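Local coordinates for protein ALDH21) (Physcomitrella patens subsp. patens, PDB 5MZ5) that oxidises succinic semialdehyde to succinate as an NADP(+)-dependent member of the aldehyde dehydrogenase family, at residues K369-E372 and D373-E377; Y303-Q306 and R307-N310; K128-K131 and D132-G135. All coordinates share one frame; numbering follows the deposited sequence.

Contact 1 (K369-E372 and D373-E377); sequences KGIE and DWVKE
The amides of Asp373, Trp374, Val375 and Lys376 reach back one turn to the carbonyls of Lys369, Gly370, Ile371 and Glu372, a regular alpha-helical ladder in which Val375 N lies 2.9 Å from Ile371 O. On the outer side of this turn Glu372 and Lys376 pair four residues apart. The glutamate chain runs out extended, whereas the lysine chain bends at chi3 and chi4 (89°), and that bend carries the ammonium over the flat face of the carboxylate. There NZ of Lys376 stands 3.5 Å from OE2 of Glu372 and 3.4 Å from its CD, a salt bridge made from above the plane. Asp373 extends the pairing into a small network, but weakly: its OD1 is 3.9 Å from Lys376 NZ. The other oxygen of Glu372, OE1, has its own salt bridge to Arg391. With an alanine in place of Glu372, Arg391 would probably lose this partner, and Lys376 would be left with the long pairing to Asp373, its bent chain freer to swing.

The turn belongs to the amphipathic helix 365-380, laid against the sheet that includes strands 395-402 and 419-425. Ile371 and Val375 face that sheet, their CG2 atoms 4.4 Å apart, and both rest on Val419. Asp373 is folded close to the main chain, with CG beside its own N (chi1 -68°), and this brings the carboxylate face over Lys369 O, 3.1 Å from Asp373 CG, a contact that is not a hydrogen bond. Trp374 turns one face of its indole to Gly370 O, which lies 3.7 Å from Trp374 CD1; beyond it the ring touches Glu413 and Ile415, about 6 Å from the side chain of the NADP(+)-binding Glu414.

Contact 2 (Y303-Q306 and R307-N310); sequences YTIQ and RLIN
Tyr303 and Arg307 make a CH-pi contact one turn apart on helix 301-313, the crossover helix of the beta-alpha-beta unit that joins the parallel strands 290-294 and 323-329. CG of Arg307 sits over the phenol face, 3.9 Å from the ring centroid and 28° off the ring normal. The next methylene continues along the ring toward its hydroxyl end, where Arg307 CD is 3.4 Å from Tyr303 OH. The arginine's chi2 (-86°) lays CD along the ring, and a second bend at chi3 turns the head group; both side chains point the same way. The guanidinium itself is turned 35° from the ring plane and lies obliquely to the hydroxyl, and its NH1 forms a salt bridge with Asp470. Arg510 of the second subunit packs on both Tyr303 and Arg307, which places this pair at a subunit interface.

The other side of the helix is apolar. Thr304 CG2 runs beside Leu308 CD1 at 4.1 Å, and both residues touch Phe447 of strand 443-447, while Leu308 also meets Met323 and Leu326. Ile305 CG2 packs 4.2 Å from Ile309 CG1, and these two residues face Ala343 on helix 333-345. The Thr304 hydroxyl is engaged by Asp300 O and Val298 N near the start of the helix. Through the backbone, the amides of Arg307 to Asn310 bond to the carbonyls of Tyr303 to Gln306, the Ile309 N to Ile305 O bond measuring 2.8 Å.

What joins Tyr303 to Arg307 is thus the aliphatic stem of the arginine on an aromatic face, which leaves the charged head to Asp470; the ring probably steadies the stem, and the acid is likely to offset the charge.

Contact 3 (K128-K131 and D132-G135); sequences KPIK and DARG
Arg134 starts with CG beside its backbone N (chi1 -71°) and then runs straight from CG to NE, while Ile130, one turn earlier, holds CG1 opposite its own N (chi1 -168°); the two side chains meet where CG1 slides over the guanidinium. Ile130 CG1 lies 3.4 Å above that plane, toward the rim, and 3.4 Å from Arg134 NH2. Lys131 comes to the same group at its edge, CD being 3.7 Å from Arg134 NH1. The two cationic ends converge as well, Lys131 NZ and Arg134 NH1 being 4.0 Å apart, because both form salt bridges to Glu355 OE1; Arg134 NE takes a second acid, Glu116.

This is the first turn of helix 130-151, with Pro129 at the N-cap. Its carbonyl accepts the amide of Ala133, 2.9 Å from Pro129 O to Ala133 N. The proline ring lies beside Asp132, whose OD2 is 3.4 Å from Pro129 CD. From just ahead of the helix, Lys128 runs forward along the turn, CG 4.1 Å from Ala133 CB, and its NZ then reaches Glu136, Gln315 and the carbonyl of Asn189, a residue that binds succinate. The side chain of Asp132 is about 5 Å from that of Tyr314, another succinate-binding residue.

Glu355 is shared by Lys131 and Arg134, and its negative charge probably balances the two cations, with the isoleucine packed on the guanidinium face; the negative Asp132 in the first turn is likely to be favoured by the helix dipole.

Overall arrangement
Each contact spans one continuous stretch, helical except for the two residues that open contact 3, so none closes a long loop; along the chain they come in series, contact 3, then contact 2, then contact 1, without nesting or crossing. Contact 3 begins helix 130-151, contact 2 sits on the crossover helix 301-313, and contact 1 on helix 365-380, on the sheet that also carries contact 2. Contacts 2 and 3 are the closest pair, nearest atoms about 7 Å apart, with Tyr314 near both Asn310 and Asp132. Contact 1 stands further off, its centre about 25 Å from that of contact 2 and 26 Å from that of contact 3, with Trp374 near the NADP(+)-binding Glu414.

Contact 1 (K369-E372 and D373-E377)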
loop_
_atom_site.group_PDB
_atom_site.type_symbol
_atom_site.label_atom_id
_atom_site.label_comp_id
_atom_site.label_asym_id
_atom_site.label_seq_id
_atom_site.Cartn_x
_atom_site.Cartn_y
_atom_site.Cartn_z
ATOM N N LYS A 369 -11.494 -35.440 -32.035
ATOM C CA LYS A 369 -12.800 -36.014 -32.397
ATOM C C LYS A 369 -13.942 -35.259 -31.712
ATOM O O LYS A 369 -14.955 -34.998 -32.356
ATOM C CB LYS A 369 -12.875 -37.519 -32.063
ATOM C CG LYS A 369 -12.111 -38.424 -33.016
ATOM C CD LYS A 369 -12.194 -39.868 -32.545
ATOM C CE LYS A 369 -11.346 -40.806 -33.371
ATOM N NZ LYS A 369 -11.547 -42.230 -32.980
ATOM N N GLY A 370 -13.742 -34.899 -30.435
ATOM C CA GLY A 370 -14.687 -34.131 -29.628
ATOM C C GLY A 370 -14.955 -32.758 -30.218
ATOM O O GLY A 370 -16.113 -32.345 -30.320
ATOM N N ILE A 371 -13.880 -32.054 -30.637
ATOM C CA ILE A 371 -13.949 -30.723 -31.272
ATOM C C ILE A 371 -14.698 -30.832 -32.622
ATOM O O ILE A 371 -15.620 -30.061 -32.878
ATOM C CB ILE A 371 -12.536 -30.087 -31.406
ATOM C CG1 ILE A 371 -11.946 -29.764 -30.020
ATOM C CG2 ILE A 371 -12.580 -28.836 -32.292
ATOM C CD1 ILE A 371 -10.394 -29.821 -29.934
ATOM N N GLU A 372 -14.319 -31.823 -33.452
ATOM C CA GLU A 372 -14.945 -32.133 -34.738
ATOM C C GLU A 372 -16.472 -32.374 -34.571
ATOM O O GLU A 372 -17.259 -31.881 -35.389
ATOM C CB GLU A 372 -14.267 -33.372 -35.361
ATOM C CG GLU A 372 -14.691 -33.664 -36.794
ATOM C CD GLU A 372 -14.347 -35.044 -37.321
ATOM O OE1 GLU A 372 -13.955 -35.924 -36.522
ATOM O OE2 GLU A 372 -14.485 -35.249 -38.547
ATOM N N ASP A 373 -16.876 -33.113 -33.507
ATOM C CA ASP A 373 -18.286 -33.393 -33.214
ATOM C C ASP A 373 -19.041 -32.093 -32.921
ATOM O O ASP A 373 -20.141 -31.887 -33.437
ATOM C CB ASP A 373 -18.428 -34.352 -32.007
ATOM C CG ASP A 373 -17.963 -35.784 -32.199
ATOM O OD1 ASP A 373 -17.841 -36.225 -33.374
ATOM O OD2 ASP A 373 -17.721 -36.471 -31.172
ATOM N N TRP A 374 -18.440 -31.214 -32.088
ATOM C CA TRP A 374 -19.038 -29.931 -31.730
ATOM C C TRP A 374 -19.140 -29.000 -32.924
ATOM O O TRP A 374 -20.124 -28.277 -33.024
ATOM C CB TRP A 374 -18.328 -29.284 -30.534
ATOM C CG TRP A 374 -18.649 -29.946 -29.224
ATOM C CD1 TRP A 374 -19.330 -31.117 -29.032
ATOM C CD2 TRP A 374 -18.292 -29.473 -27.922
ATOM N NE1 TRP A 374 -19.417 -31.402 -27.692
ATOM C CE2 TRP A 374 -18.785 -30.411 -26.984
ATOM C CE3 TRP A 374 -17.575 -28.353 -27.449
ATOM C CZ2 TRP A 374 -18.634 -30.241 -25.605
ATOM C CZ3 TRP A 374 -17.408 -28.200 -26.082
ATOM C CH2 TRP A 374 -17.914 -29.146 -25.179
ATOM N N VAL A 375 -18.172 -29.061 -33.860
ATOM C CA VAL A 375 -18.206 -28.264 -35.094
ATOM C C VAL A 375 -19.394 -28.739 -35.964
ATOM O O VAL A 375 -20.189 -27.903 -36.420
ATOM C CB VAL A 375 -16.839 -28.274 -35.844
ATOM C CG1 VAL A 375 -16.966 -27.762 -37.278
ATOM C CG2 VAL A 375 -15.777 -27.485 -35.077
ATOM N N LYS A 376 -19.525 -30.074 -36.169
ATOM C CA LYS A 376 -20.615 -30.661 -36.955
ATOM C C LYS A 376 -21.978 -30.327 -36.326
ATOM O O LYS A 376 -22.893 -29.914 -37.036
ATOM C CB LYS A 376 -20.443 -32.185 -37.128
ATOM C CG LYS A 376 -19.308 -32.577 -38.071
ATOM C CD LYS A 376 -19.401 -34.027 -38.492
ATOM C CE LYS A 376 -18.078 -34.749 -38.526
ATOM N NZ LYS A 376 -17.756 -35.361 -37.201
ATOM N N GLU A 377 -22.081 -30.436 -34.992
ATOM C CA GLU A 377 -23.299 -30.109 -34.257
ATOM C C GLU A 377 -23.672 -28.622 -34.434
ATOM O O GLU A 377 -24.847 -28.322 -34.639
ATOM C CB GLU A 377 -23.139 -30.471 -32.776
ATOM C CG GLU A 377 -24.385 -30.264 -31.927
ATOM C CD GLU A 377 -24.142 -29.797 -30.503
ATOM O OE1 GLU A 377 -23.025 -30.015 -29.980
ATOM O OE2 GLU A 377 -25.082 -29.231 -29.899
#

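Contact 2 (Y303-Q306 and R307-N310)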
loop_
_atom_site.group_PDB
_atom_site.type_symbol
_atom_site.label_atom_id
_atom_site.label_comp_id
_atom_site.label_asym_id
_atom_site.label_seq_id
_atom_site.Cartn_x
_atom_site.Cartn_y
_atom_site.Cartn_z
ATOM N N TYR A 303 -3.148 -4.861 -37.703
ATOM C CA TYR A 303 -2.795 -5.177 -36.331
ATOM C C TYR A 303 -3.966 -5.830 -35.588
ATOM O O TYR A 303 -3.734 -6.773 -34.842
ATOM C CB TYR A 303 -2.272 -3.946 -35.571
ATOM C CG TYR A 303 -1.698 -4.313 -34.223
ATOM C CD1 TYR A 303 -0.401 -4.811 -34.109
ATOM C CD2 TYR A 303 -2.471 -4.235 -33.069
ATOM C CE1 TYR A 303 0.121 -5.195 -32.873
ATOM C CE2 TYR A 303 -1.948 -4.585 -31.825
ATOM C CZ TYR A 303 -0.654 -5.075 -31.734
ATOM O OH TYR A 303 -0.133 -5.474 -30.530
ATOM N N THR A 304 -5.208 -5.346 -35.806
ATOM C CA THR A 304 -6.420 -5.915 -35.186
ATOM C C THR A 304 -6.592 -7.386 -35.577
ATOM O O THR A 304 -6.741 -8.219 -34.683
ATOM C CB THR A 304 -7.662 -5.058 -35.476
ATOM O OG1 THR A 304 -7.377 -3.726 -35.073
ATOM C CG2 THR A 304 -8.916 -5.561 -34.746
ATOM N N ILE A 305 -6.488 -7.703 -36.892
ATOM C CA ILE A 305 -6.603 -9.068 -37.438
ATOM C C ILE A 305 -5.534 -9.977 -36.829
ATOM O O ILE A 305 -5.870 -11.060 -36.361
ATOM C CB ILE A 305 -6.618 -9.093 -39.008
ATOM C CG1 ILE A 305 -7.855 -8.368 -39.605
ATOM C CG2 ILE A 305 -6.467 -10.522 -39.603
ATOM C CD1 ILE A 305 -9.303 -8.883 -39.186
ATOM N N GLN A 306 -4.261 -9.514 -36.792
ATOM C CA GLN A 306 -3.148 -10.282 -36.217
ATOM C C GLN A 306 -3.411 -10.663 -34.769
ATOM O O GLN A 306 -3.128 -11.791 -34.385
ATOM C CB GLN A 306 -1.826 -9.500 -36.310
ATOM C CG GLN A 306 -1.210 -9.464 -37.713
ATOM C CD GLN A 306 -0.152 -8.388 -37.902
ATOM O OE1 GLN A 306 0.323 -7.734 -36.960
ATOM N NE2 GLN A 306 0.256 -8.189 -39.152
ATOM N N ARG A 307 -3.967 -9.725 -33.965
ATOM C CA ARG A 307 -4.260 -9.981 -32.548
ATOM C C ARG A 307 -5.456 -10.893 -32.378
ATOM O O ARG A 307 -5.465 -11.716 -31.464
ATOM C CB ARG A 307 -4.406 -8.668 -31.759
ATOM C CG ARG A 307 -3.135 -7.802 -31.806
ATOM C CD ARG A 307 -2.124 -8.162 -30.748
ATOM N NE ARG A 307 -1.315 -9.323 -31.102
ATOM C CZ ARG A 307 -0.759 -10.148 -30.217
ATOM N NH1 ARG A 307 -0.945 -9.960 -28.912
ATOM N NH2 ARG A 307 -0.021 -11.171 -30.629
ATOM N N LEU A 308 -6.443 -10.782 -33.288
ATOM C CA LEU A 308 -7.624 -11.654 -33.284
ATOM C C LEU A 308 -7.228 -13.087 -33.663
ATOM O O LEU A 308 -7.777 -14.044 -33.108
ATOM C CB LEU A 308 -8.698 -11.128 -34.225
ATOM C CG LEU A 308 -9.380 -9.823 -33.848
ATOM C CD1 LEU A 308 -10.387 -9.433 -34.919
ATOM C CD2 LEU A 308 -10.030 -9.898 -32.466
ATOM N N ILE A 309 -6.248 -13.228 -34.579
ATOM C CA ILE A 309 -5.689 -14.528 -35.000
ATOM C C ILE A 309 -4.966 -15.161 -33.796
ATOM O O ILE A 309 -5.208 -16.332 -33.489
ATOM C CB ILE A 309 -4.767 -14.381 -36.254
ATOM C CG1 ILE A 309 -5.588 -14.079 -37.532
ATOM C CG2 ILE A 309 -3.803 -15.594 -36.443
ATOM C CD1 ILE A 309 -6.540 -15.276 -38.074
ATOM N N ASN A 310 -4.127 -14.364 -33.082
ATOM C CA ASN A 310 -3.424 -14.835 -31.888
ATOM C C ASN A 310 -4.442 -15.319 -30.840
ATOM O O ASN A 310 -4.312 -16.428 -30.325
ATOM C CB ASN A 310 -2.484 -13.757 -31.322
ATOM C CG ASN A 310 -1.804 -14.186 -30.030
ATOM O OD1 ASN A 310 -0.881 -15.004 -30.017
ATOM N ND2 ASN A 310 -2.320 -13.729 -28.903
#

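Contact 3 (K128-K131 and D132-G135)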
loop_
_atom_site.group_PDB
_atom_site.type_symbol
_atom_site.label_atom_id
_atom_site.label_comp_id
_atom_site.label_asym_id
_atom_site.label_seq_id
_atom_site.Cartn_x
_atom_site.Cartn_y
_atom_site.Cartn_z
ATOM N N LYS A 128 2.724 -28.541 -28.648
ATOM C CA LYS A 128 2.672 -27.123 -29.015
ATOM C C LYS A 128 3.838 -26.756 -29.936
ATOM O O LYS A 128 4.936 -27.281 -29.757
ATOM C CB LYS A 128 2.551 -26.187 -27.790
ATOM C CG LYS A 128 3.842 -25.951 -26.978
ATOM C CD LYS A 128 3.632 -25.017 -25.795
ATOM C CE LYS A 128 2.619 -25.549 -24.796
ATOM N NZ LYS A 128 1.856 -24.440 -24.154
ATOM N N PRO A 129 3.620 -25.895 -30.953
ATOM C CA PRO A 129 4.731 -25.521 -31.847
ATOM C C PRO A 129 5.954 -24.993 -31.088
ATOM O O PRO A 129 5.787 -24.351 -30.055
ATOM C CB PRO A 129 4.096 -24.467 -32.752
ATOM C CG PRO A 129 2.647 -24.827 -32.759
ATOM C CD PRO A 129 2.370 -25.213 -31.346
ATOM N N ILE A 130 7.175 -25.285 -31.581
ATOM C CA ILE A 130 8.450 -24.902 -30.953
ATOM C C ILE A 130 8.541 -23.391 -30.644
ATOM O O ILE A 130 9.085 -23.031 -29.601
ATOM C CB ILE A 130 9.696 -25.434 -31.731
ATOM C CG1 ILE A 130 11.011 -25.276 -30.910
ATOM C CG2 ILE A 130 9.824 -24.829 -33.149
ATOM C CD1 ILE A 130 11.102 -26.068 -29.570
ATOM N N LYS A 131 7.976 -22.524 -31.509
ATOM C CA LYS A 131 7.967 -21.074 -31.273
ATOM C C LYS A 131 7.154 -20.772 -30.005
ATOM O O LYS A 131 7.601 -19.968 -29.190
ATOM C CB LYS A 131 7.396 -20.325 -32.502
ATOM C CG LYS A 131 8.363 -19.383 -33.240
ATOM C CD LYS A 131 9.646 -20.024 -33.774
ATOM C CE LYS A 131 10.151 -19.340 -35.026
ATOM N NZ LYS A 131 11.632 -19.388 -35.155
ATOM N N ASP A 132 5.984 -21.443 -29.830
ATOM C CA ASP A 132 5.138 -21.279 -28.634
ATOM C C ASP A 132 5.802 -21.864 -27.393
ATOM O O ASP A 132 5.701 -21.267 -26.322
ATOM C CB ASP A 132 3.745 -21.913 -28.836
ATOM C CG ASP A 132 2.911 -21.281 -29.938
ATOM O OD1 ASP A 132 3.173 -20.102 -30.283
ATOM O OD2 ASP A 132 1.963 -21.945 -30.421
ATOM N N ALA A 133 6.483 -23.035 -27.541
ATOM C CA ALA A 133 7.215 -23.705 -26.464
ATOM C C ALA A 133 8.326 -22.795 -25.920
ATOM O O ALA A 133 8.462 -22.706 -24.710
ATOM C CB ALA A 133 7.792 -25.019 -26.956
ATOM N N ARG A 134 9.064 -22.084 -26.810
ATOM C CA ARG A 134 10.130 -21.118 -26.451
ATOM C C ARG A 134 9.533 -19.937 -25.705
ATOM O O ARG A 134 10.103 -19.519 -24.698
ATOM C CB ARG A 134 10.920 -20.641 -27.686
ATOM C CG ARG A 134 11.813 -21.740 -28.261
ATOM C CD ARG A 134 12.764 -21.210 -29.312
ATOM N NE ARG A 134 13.409 -22.308 -30.033
ATOM C CZ ARG A 134 13.252 -22.549 -31.332
ATOM N NH1 ARG A 134 12.502 -21.747 -32.079
ATOM N NH2 ARG A 134 13.851 -23.588 -31.896
ATOM N N GLY A 135 8.359 -19.469 -26.167
ATOM C CA GLY A 135 7.590 -18.400 -25.525
ATOM C C GLY A 135 7.184 -18.798 -24.112
ATOM O O GLY A 135 7.261 -17.981 -23.190
#